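Local structure of probable dipeptidase (Pseudomonas aeruginosa, 3B40) at residues R59-P71 / K130-P142. The protein probably acts as a metal-dependent dipeptidase of the membrane dipeptidase family, hydrolysing dipeptides. The protein carries 11 engineered substitutions. Residues are numbered along the deposited sequence; the frame is centred on the assembly and turned at random.
Sequences RLSGAALAIFGWP and KFAIVMSMLNAYP
Ala63 and Val134, joined by a nearly straight bond from Val134 N to Ala63 O (2.9 Å), belong to neighbouring strands of the parallel sheet that forms the TIM-barrel-like core of this M19-family protein. The pairing illustrates how parallel strands interlock: Ala63, Leu65 and Ile67 use both N-H and C=O toward the partner strand, donating to Ala132 O, Val134 O and Ser136 O and accepting from Val134 N, Ser136 N and Leu138 N. The series starts with Ala132 N on Ser61 O, and the axes of the two short strands cross at -41°. At its start a water donates to both Ser61 O and Lys130 O.

Side-chain packing follows the two faces. Helix 87-108 lies against the side of Leu65, whose CD1 meets Ile133 CG1 at 3.7 Å, the two side chains crossing at about a right angle; farther along, Ile67 CG1 rests on Met135 CG. On the other face Ser136 OG lies against Ala66, 3.1 Å from its CA, and this hydroxyl hydrogen-bonds to a water.

Aromatic rings finish both ends. Phe131 lays its ring beside the start of strand 62-68, where a chi1 of -176° carries it, so that Gly62 CA sits over one face, toward the rim, while Leu60 CD2 reaches the edge at 3.9 Å from Phe131 CE1. Past the strands, Asn139 ND2 donates to Gly69 O (2.8 Å), arriving in the carbonyl plane on a lone pair, though the bond is bent and the oxygen lies out of the Asn139 amide plane. Beyond it Pro71 CG makes a CH-pi contact over the centre of the Tyr141 ring, 3.6 Å from its centroid.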
# COMPACT_ATOMS: atom_id res chain seq x y z
N ARG A 59 -7.05 -8.22 -17.32
CA ARG A 59 -6.24 -7.30 -18.16
C ARG A 59 -5.42 -6.29 -17.33
O ARG A 59 -5.16 -5.19 -17.80
CB ARG A 59 -7.09 -6.52 -19.19
CG ARG A 59 -8.00 -7.37 -20.10
CD ARG A 59 -7.20 -8.37 -20.94
NE ARG A 59 -6.13 -7.75 -21.74
CZ ARG A 59 -6.23 -7.40 -23.03
NH1 ARG A 59 -5.19 -6.87 -23.63
NH2 ARG A 59 -7.36 -7.61 -23.74
N LEU A 60 -5.04 -6.66 -16.10
CA LEU A 60 -4.10 -5.85 -15.31
C LEU A 60 -2.75 -5.91 -15.97
O LEU A 60 -2.22 -7.01 -16.15
CB LEU A 60 -3.97 -6.44 -13.90
CG LEU A 60 -3.11 -5.60 -12.93
CD1 LEU A 60 -3.62 -4.17 -12.78
CD2 LEU A 60 -2.98 -6.27 -11.56
N SER A 61 -2.19 -4.76 -16.33
CA SER A 61 -0.90 -4.72 -17.03
C SER A 61 0.28 -4.97 -16.09
O SER A 61 1.31 -5.53 -16.49
CB SER A 61 -0.69 -3.38 -17.75
OG SER A 61 -1.86 -3.05 -18.49
N GLY A 62 0.16 -4.48 -14.86
CA GLY A 62 1.27 -4.64 -13.93
C GLY A 62 0.94 -4.12 -12.55
O GLY A 62 -0.18 -3.67 -12.31
N ALA A 63 1.90 -4.25 -11.63
CA ALA A 63 1.67 -3.90 -10.22
C ALA A 63 2.98 -3.65 -9.51
O ALA A 63 4.02 -4.20 -9.91
CB ALA A 63 0.93 -5.02 -9.50
N ALA A 64 2.95 -2.85 -8.44
CA ALA A 64 4.15 -2.64 -7.63
C ALA A 64 4.12 -3.69 -6.52
O ALA A 64 3.20 -3.74 -5.72
CB ALA A 64 4.21 -1.21 -7.07
N LEU A 65 5.13 -4.57 -6.55
CA LEU A 65 5.29 -5.62 -5.55
C LEU A 65 6.50 -5.32 -4.68
O LEU A 65 7.63 -5.20 -5.17
CB LEU A 65 5.49 -6.98 -6.23
CG LEU A 65 4.43 -7.28 -7.32
CD1 LEU A 65 4.77 -8.60 -8.00
CD2 LEU A 65 3.02 -7.34 -6.77
N ALA A 66 6.26 -5.24 -3.39
CA ALA A 66 7.22 -4.67 -2.47
C ALA A 66 8.14 -5.73 -1.88
O ALA A 66 7.69 -6.79 -1.44
CB ALA A 66 6.49 -3.93 -1.35
N ILE A 67 9.42 -5.39 -1.85
CA ILE A 67 10.41 -6.00 -0.99
C ILE A 67 10.09 -5.49 0.41
O ILE A 67 10.30 -4.30 0.72
CB ILE A 67 11.84 -5.54 -1.37
CG1 ILE A 67 12.19 -5.86 -2.85
CG2 ILE A 67 12.87 -6.07 -0.36
CD1 ILE A 67 11.98 -7.30 -3.36
N PHE A 68 9.59 -6.38 1.25
CA PHE A 68 9.06 -6.00 2.57
C PHE A 68 9.63 -6.92 3.64
O PHE A 68 9.75 -8.14 3.43
CB PHE A 68 7.53 -6.13 2.55
CG PHE A 68 6.86 -5.84 3.88
CD1 PHE A 68 6.57 -4.54 4.25
CD2 PHE A 68 6.49 -6.89 4.74
CE1 PHE A 68 5.94 -4.26 5.48
CE2 PHE A 68 5.87 -6.62 5.98
CZ PHE A 68 5.60 -5.30 6.33
N GLY A 69 10.02 -6.33 4.77
CA GLY A 69 10.21 -7.08 6.01
C GLY A 69 9.75 -6.20 7.18
O GLY A 69 9.70 -4.98 7.05
N TRP A 70 9.41 -6.84 8.30
CA TRP A 70 9.05 -6.12 9.53
C TRP A 70 9.23 -7.04 10.74
O TRP A 70 9.57 -8.22 10.55
CB TRP A 70 7.61 -5.59 9.41
CG TRP A 70 6.57 -6.57 9.74
CD1 TRP A 70 6.49 -7.87 9.33
CD2 TRP A 70 5.43 -6.33 10.55
NE1 TRP A 70 5.35 -8.46 9.83
CE2 TRP A 70 4.69 -7.53 10.60
CE3 TRP A 70 4.95 -5.20 11.24
CZ2 TRP A 70 3.49 -7.64 11.33
CZ3 TRP A 70 3.76 -5.32 11.97
CH2 TRP A 70 3.04 -6.52 11.99
N PRO A 71 9.03 -6.52 11.99
CA PRO A 71 9.24 -7.33 13.20
C PRO A 71 8.06 -8.26 13.48
O PRO A 71 7.34 -8.09 14.48
CB PRO A 71 9.39 -6.27 14.33
CG PRO A 71 9.34 -4.89 13.62
CD PRO A 71 8.62 -5.15 12.32
N LYS A 130 3.56 -8.92 -21.46
CA LYS A 130 4.14 -9.46 -20.23
C LYS A 130 3.64 -8.63 -19.04
O LYS A 130 3.63 -7.41 -19.11
CB LYS A 130 5.67 -9.39 -20.27
CG LYS A 130 6.37 -10.19 -21.38
CD LYS A 130 7.85 -9.86 -21.36
CE LYS A 130 8.67 -10.77 -22.25
NZ LYS A 130 8.51 -10.40 -23.64
N PHE A 131 3.21 -9.29 -17.98
CA PHE A 131 2.85 -8.61 -16.74
C PHE A 131 4.08 -7.85 -16.24
O PHE A 131 5.16 -8.41 -16.09
CB PHE A 131 2.41 -9.62 -15.69
CG PHE A 131 1.93 -9.00 -14.40
CD1 PHE A 131 0.65 -8.46 -14.30
CD2 PHE A 131 2.76 -8.98 -13.26
CE1 PHE A 131 0.19 -7.92 -13.09
CE2 PHE A 131 2.30 -8.43 -12.05
CZ PHE A 131 1.03 -7.90 -11.98
N ALA A 132 3.89 -6.56 -15.98
CA ALA A 132 5.00 -5.68 -15.59
C ALA A 132 5.07 -5.47 -14.08
O ALA A 132 4.22 -4.79 -13.47
CB ALA A 132 4.92 -4.37 -16.33
N ILE A 133 6.06 -6.08 -13.47
CA ILE A 133 6.33 -5.88 -12.05
C ILE A 133 7.12 -4.60 -11.85
O ILE A 133 8.14 -4.39 -12.52
CB ILE A 133 7.14 -7.05 -11.47
CG1 ILE A 133 6.27 -8.32 -11.41
CG2 ILE A 133 7.72 -6.70 -10.07
CD1 ILE A 133 7.08 -9.58 -11.12
N VAL A 134 6.64 -3.75 -10.95
CA VAL A 134 7.44 -2.63 -10.47
C VAL A 134 7.92 -3.05 -9.08
O VAL A 134 7.11 -3.36 -8.20
CB VAL A 134 6.63 -1.31 -10.43
CG1 VAL A 134 7.42 -0.22 -9.69
CG2 VAL A 134 6.26 -0.87 -11.85
N MET A 135 9.24 -3.16 -8.92
CA MET A 135 9.81 -3.68 -7.69
C MET A 135 9.83 -2.51 -6.74
O MET A 135 10.49 -1.51 -7.00
CB MET A 135 11.25 -4.14 -7.87
CG MET A 135 11.86 -4.76 -6.60
SD MET A 135 13.53 -5.52 -6.80
CE MET A 135 13.09 -6.87 -7.91
N SER A 136 9.08 -2.63 -5.65
CA SER A 136 9.06 -1.54 -4.66
C SER A 136 9.66 -2.10 -3.38
O SER A 136 10.09 -3.25 -3.35
CB SER A 136 7.64 -1.01 -4.45
OG SER A 136 6.73 -2.07 -4.15
N MET A 137 9.74 -1.27 -2.34
CA MET A 137 10.28 -1.66 -1.05
C MET A 137 9.46 -0.84 -0.07
O MET A 137 9.22 0.34 -0.31
CB MET A 137 11.78 -1.29 -0.97
CG MET A 137 12.49 -1.68 0.31
SD MET A 137 14.29 -1.97 0.22
CE MET A 137 14.87 -0.32 0.11
N LEU A 138 8.99 -1.47 1.01
CA LEU A 138 8.25 -0.75 2.02
C LEU A 138 8.82 -1.14 3.36
O LEU A 138 8.99 -2.33 3.63
CB LEU A 138 6.73 -1.03 1.92
CG LEU A 138 5.74 -0.31 2.85
CD1 LEU A 138 5.64 1.17 2.51
CD2 LEU A 138 4.35 -0.94 2.72
N ASN A 139 9.15 -0.12 4.16
CA ASN A 139 9.61 -0.25 5.56
C ASN A 139 11.14 -0.16 5.71
O ASN A 139 11.88 -1.04 5.24
CB ASN A 139 9.11 -1.53 6.19
CG ASN A 139 9.15 -1.50 7.72
OD1 ASN A 139 9.35 -0.44 8.34
ND2 ASN A 139 8.90 -2.65 8.32
N ALA A 140 11.62 0.89 6.37
CA ALA A 140 13.07 1.05 6.61
C ALA A 140 13.62 0.15 7.73
O ALA A 140 14.83 0.02 7.88
CB ALA A 140 13.40 2.51 6.91
N TYR A 141 12.72 -0.46 8.52
CA TYR A 141 13.12 -1.34 9.63
C TYR A 141 14.23 -2.37 9.28
O TYR A 141 15.24 -2.44 9.98
CB TYR A 141 11.90 -2.00 10.27
CG TYR A 141 12.25 -3.02 11.34
CD1 TYR A 141 12.56 -2.60 12.65
CD2 TYR A 141 12.28 -4.40 11.05
CE1 TYR A 141 12.89 -3.53 13.64
CE2 TYR A 141 12.62 -5.33 12.05
CZ TYR A 141 12.92 -4.88 13.33
OH TYR A 141 13.24 -5.79 14.32
N PRO A 142 14.08 -3.17 8.20
CA PRO A 142 15.16 -4.13 7.93
C PRO A 142 16.54 -3.54 7.63
O PRO A 142 17.55 -4.26 7.71
CB PRO A 142 14.67 -4.85 6.68
CG PRO A 142 13.19 -4.62 6.63
CD PRO A 142 12.98 -3.28 7.23
O HOH W 1 1.53 -6.05 -19.02
O HOH W 2 4.09 -1.26 -3.61
O HOH W 3 11.46 -3.45 3.59